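Local coordinates for ribose ABC transporter, substrate binding protein (Conexibacter woesei, PDB 4KQ9) that probably binds a carbohydrate, perhaps ribose, outside the cell membrane and delivers it to an ABC importer, at residues K51-D54 with S55-A59; P71-G74 with S75-V78. The protein carries 1 engineered substitution. All blocks are in the same frame, centred on the assembly; numbering follows the deposited sequence.

Contact 1 of 2, residues K51-D54 with S55-A59; sequences KQID and SIDNA
Ser-55 N donates to Lys-51 O at 3.0 Å, the first of four backbone bonds that each reach back four residues. Its OG is held anti to the backbone N (chi1 176°) and from there is hydrogen-bonded to Ser-43 OG on strand 39-45. Ile-56 N follows, 2.9 Å from Gln-52 O, and the isoleucine side chain passes beside that acceptor, with CG1 3.4 Å from Gln-52 O and CD1 4.2 Å from Gln-52 CG. The Gln-52 amide itself is fixed by Ile-72 N, Ser-70 O and Ser-13 OG. Asp-57 N bonds to Ile-53 O at 2.8 Å, while the two side chains run alongside each other and Asp-57 OD2 approaches Ile-53 CG2 at 3.3 Å. Asp-54 OD1 and Asp-57 OD2 are 5.1 Å apart, like charges that are not in contact and probably repel mildly. Asn-58 N closes on Asp-54 O at 2.8 Å. Ser-55 meets strand 39-45 and Ile-56 packs on Ser-13 of strand 9-15, while Asp-54, Asp-57 and Asn-58 are exposed, as in the amphipathic helix of a parallel beta-alpha-beta crossover, here from strand 39-45 to strand 66-69.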
loop_
_atom_site.group_PDB
_atom_site.type_symbol
_atom_site.label_atom_id
_atom_site.label_comp_id
_atom_site.label_asym_id
_atom_site.label_seq_id
_atom_site.Cartn_x
_atom_site.Cartn_y
_atom_site.Cartn_z
ATOM N N LYS A 51 -19.911 -9.497 2.053
ATOM C CA LYS A 51 -19.832 -9.601 3.498
ATOM C C LYS A 51 -19.448 -8.231 4.095
ATOM O O LYS A 51 -19.888 -7.838 5.208
ATOM C CB LYS A 51 -18.776 -10.644 3.874
ATOM C CG LYS A 51 -19.176 -11.581 5.005
ATOM C CD LYS A 51 -19.311 -10.819 6.319
ATOM C CE LYS A 51 -18.919 -11.689 7.503
ATOM N NZ LYS A 51 -17.459 -11.713 7.728
ATOM N N GLN A 52 -18.572 -7.525 3.383
ATOM C CA GLN A 52 -18.138 -6.207 3.898
ATOM C C GLN A 52 -19.300 -5.218 3.866
ATOM O O GLN A 52 -19.494 -4.467 4.808
ATOM C CB GLN A 52 -16.928 -5.627 3.153
ATOM C CG GLN A 52 -16.189 -4.643 4.094
ATOM C CD GLN A 52 -14.976 -3.925 3.503
ATOM O OE1 GLN A 52 -14.624 -4.068 2.319
ATOM N NE2 GLN A 52 -14.336 -3.125 4.356
ATOM N N ILE A 53 -20.062 -5.266 2.785
ATOM C CA ILE A 53 -21.302 -4.490 2.641
ATOM C C ILE A 53 -22.287 -4.692 3.798
ATOM O O ILE A 53 -22.823 -3.715 4.330
ATOM C CB ILE A 53 -21.960 -4.787 1.311
ATOM C CG1 ILE A 53 -21.103 -4.214 0.212
ATOM C CG2 ILE A 53 -23.360 -4.192 1.247
ATOM C CD1 ILE A 53 -21.543 -4.613 -1.169
ATOM N N ASP A 54 -22.502 -5.936 4.227
ATOM C CA ASP A 54 -23.411 -6.173 5.350
ATOM C C ASP A 54 -22.787 -5.591 6.585
ATOM O O ASP A 54 -23.483 -5.058 7.484
ATOM C CB ASP A 54 -23.637 -7.681 5.656
ATOM C CG ASP A 54 -24.182 -8.492 4.469
ATOM O OD1 ASP A 54 -24.822 -7.941 3.538
ATOM O OD2 ASP A 54 -23.970 -9.730 4.497
ATOM N N SER A 55 -21.469 -5.731 6.686
ATOM C CA SER A 55 -20.831 -5.302 7.927
ATOM C C SER A 55 -20.962 -3.758 8.061
ATOM O O SER A 55 -21.249 -3.234 9.139
ATOM C CB SER A 55 -19.395 -5.765 7.979
ATOM O OG SER A 55 -18.768 -5.263 9.138
ATOM N N ILE A 56 -20.825 -3.070 6.927
ATOM C CA ILE A 56 -20.873 -1.613 6.890
ATOM C C ILE A 56 -22.317 -1.178 7.139
ATOM O O ILE A 56 -22.585 -0.370 8.063
ATOM C CB ILE A 56 -20.403 -1.095 5.522
ATOM C CG1 ILE A 56 -18.870 -1.176 5.467
ATOM C CG2 ILE A 56 -20.889 0.337 5.274
ATOM C CD1 ILE A 56 -18.303 -0.968 4.101
ATOM N N ASP A 57 -23.212 -1.704 6.285
ATOM C CA ASP A 57 -24.683 -1.492 6.409
ATOM C C ASP A 57 -25.089 -1.665 7.849
ATOM O O ASP A 57 -25.856 -0.898 8.389
ATOM C CB ASP A 57 -25.495 -2.492 5.544
ATOM C CG ASP A 57 -25.599 -2.086 4.071
ATOM O OD1 ASP A 57 -25.504 -0.880 3.748
ATOM O OD2 ASP A 57 -25.783 -2.984 3.201
ATOM N N ASN A 58 -24.520 -2.666 8.496
ATOM C CA ASN A 58 -24.847 -2.923 9.859
ATOM C C ASN A 58 -24.290 -1.897 10.830
ATOM O O ASN A 58 -24.987 -1.464 11.774
ATOM C CB ASN A 58 -24.356 -4.304 10.248
ATOM C CG ASN A 58 -24.507 -4.550 11.723
ATOM O OD1 ASN A 58 -25.601 -4.419 12.277
ATOM N ND2 ASN A 58 -23.399 -4.861 12.384
ATOM N N ALA A 59 -23.026 -1.506 10.635
ATOM C CA ALA A 59 -22.450 -0.487 11.526
ATOM C C ALA A 59 -23.227 0.824 11.398
ATOM O O ALA A 59 -23.471 1.498 12.389
ATOM C CB ALA A 59 -20.966 -0.275 11.249
#

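Contact 2 of 2, residues P71-G74 with S75-V78; sequences PIDG and SALV
Asp-73 turns its carboxylate forward along the chain, onto the backbone of Ser-75 and Ala-76, with a single oxygen doing the work. Its CG stands opposite the backbone N and next to the carbonyl carbon (chi1 170°), which carries OD2 past Gly-74 to the two amides. Ala-76 N meets OD2 of Asp-73 end-on, close to the line of its C-O bond, in a short and fairly straight bond of 2.6 Å. Ser-75 N comes instead from above the carboxylate plane, 69° out of it, and is 3.2 Å from Asp-73 OD2. The bond to Ser-75 makes this an Asx turn. Ser-75 OG, placed between its own N and carbonyl carbon (chi1 49°), adds a weak bond of 3.3 Å to the same Asp-73 OD2.

Leu-77 points the opposite way along the chain, back toward Pro-71 and Ile-72, and its branches part between them. CD2 presses on Pro-71 CB at 3.5 Å, tighter than usual for two carbons, whereas CD1 rests more loosely against Ile-72 CG2 at 4.3 Å. Leu-77 also packs on Gln-52 and Ile-53 of helix 49-61. Further on, Val-78 CG2 lies 3.4 Å from Gly-74 O, and a type I turn from Ser-75 to Val-78 leads into helix 78-86.

With Asp-73 shortened to an alanine, the N-H groups of Ser-75 and Ala-76 would probably lose their shared acceptor, leaving the backbone before the helix less firmly held. OD2 takes one short bond from Ala-76 N, a longer one from Ser-75 N and a weak one from the Ser-75 hydroxyl. The two N-H groups are likely to stabilise negative charge on the carboxylate, and that oxygen in turn fixes the backbone just before the helix.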
loop_
_atom_site.group_PDB
_atom_site.type_symbol
_atom_site.label_atom_id
_atom_site.label_comp_id
_atom_site.label_asym_id
_atom_site.label_seq_id
_atom_site.Cartn_x
_atom_site.Cartn_y
_atom_site.Cartn_z
ATOM N N PRO A 71 -11.717 -0.496 1.913
ATOM C CA PRO A 71 -12.681 -1.241 1.087
ATOM C C PRO A 71 -12.067 -2.432 0.365
ATOM O O PRO A 71 -11.060 -2.292 -0.325
ATOM C CB PRO A 71 -13.140 -0.218 0.064
ATOM C CG PRO A 71 -11.999 0.715 -0.066
ATOM C CD PRO A 71 -11.248 0.716 1.225
ATOM N N ILE A 72 -12.663 -3.602 0.565
ATOM C CA ILE A 72 -12.232 -4.798 -0.162
ATOM C C ILE A 72 -12.341 -4.652 -1.684
ATOM O O ILE A 72 -11.497 -5.144 -2.402
ATOM C CB ILE A 72 -12.973 -6.077 0.279
ATOM C CG1 ILE A 72 -12.381 -7.282 -0.481
ATOM C CG2 ILE A 72 -14.469 -5.992 0.014
ATOM C CD1 ILE A 72 -12.650 -8.590 0.223
ATOM N N ASP A 73 -13.360 -3.977 -2.181
ATOM C CA ASP A 73 -13.457 -3.718 -3.619
ATOM C C ASP A 73 -13.921 -2.299 -3.831
ATOM O O ASP A 73 -14.978 -1.913 -3.334
ATOM C CB ASP A 73 -14.462 -4.664 -4.311
ATOM C CG ASP A 73 -14.753 -4.250 -5.767
ATOM O OD1 ASP A 73 -13.854 -4.363 -6.612
ATOM O OD2 ASP A 73 -15.857 -3.769 -6.078
ATOM N N GLY A 74 -13.189 -1.552 -4.637
ATOM C CA GLY A 74 -13.473 -0.130 -4.843
ATOM C C GLY A 74 -14.743 0.298 -5.575
ATOM O O GLY A 74 -15.127 1.475 -5.524
ATOM N N SER A 75 -15.410 -0.611 -6.269
ATOM C CA SER A 75 -16.639 -0.224 -6.992
ATOM C C SER A 75 -17.896 -0.833 -6.402
ATOM O O SER A 75 -18.928 -0.188 -6.371
ATOM C CB SER A 75 -16.529 -0.524 -8.497
ATOM O OG SER A 75 -16.070 -1.835 -8.743
ATOM N N ALA A 76 -17.809 -2.055 -5.905
ATOM C CA ALA A 76 -18.971 -2.721 -5.363
ATOM C C ALA A 76 -19.456 -2.043 -4.099
ATOM O O ALA A 76 -20.657 -2.072 -3.806
ATOM C CB ALA A 76 -18.634 -4.173 -5.063
ATOM N N LEU A 77 -18.510 -1.464 -3.342
ATOM C CA LEU A 77 -18.798 -0.790 -2.067
ATOM C C LEU A 77 -19.351 0.654 -2.214
ATOM O O LEU A 77 -19.786 1.243 -1.234
ATOM C CB LEU A 77 -17.547 -0.778 -1.153
ATOM C CG LEU A 77 -17.479 -1.897 -0.114
ATOM C CD1 LEU A 77 -17.642 -3.248 -0.805
ATOM C CD2 LEU A 77 -16.174 -1.857 0.641
ATOM N N VAL A 78 -19.338 1.188 -3.423
ATOM C CA VAL A 78 -19.775 2.554 -3.653
ATOM C C VAL A 78 -21.159 2.880 -3.121
ATOM O O VAL A 78 -21.310 3.837 -2.353
ATOM C CB VAL A 78 -19.661 2.930 -5.138
ATOM C CG1 VAL A 78 -20.402 4.224 -5.442
ATOM C CG2 VAL A 78 -18.191 3.005 -5.537
#

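Overall arrangement
Contact 1 precedes contact 2 along the chain, and their centres lie about 12 Å apart in the same lobe. Residues 51-59 belong to helix 49-61, and residues 71-78 form the loop from strand 66-69 to helix 78-86, so strand 66-69 of the six-stranded parallel sheet joins the two. They also meet directly: Gln-52 OE1 lies 2.7 Å from Ile-72 N, a probable hydrogen bond, and Ile-53 CG1 packs on Leu-77 CD1 at 3.7 Å. Helix 49-61 thus holds the loop through Gln-52 and Ile-53. In periplasmic binding proteins, loops that follow the C-terminal ends of the parallel strands commonly face the ligand cleft, and the 71-78 loop occupies such a position.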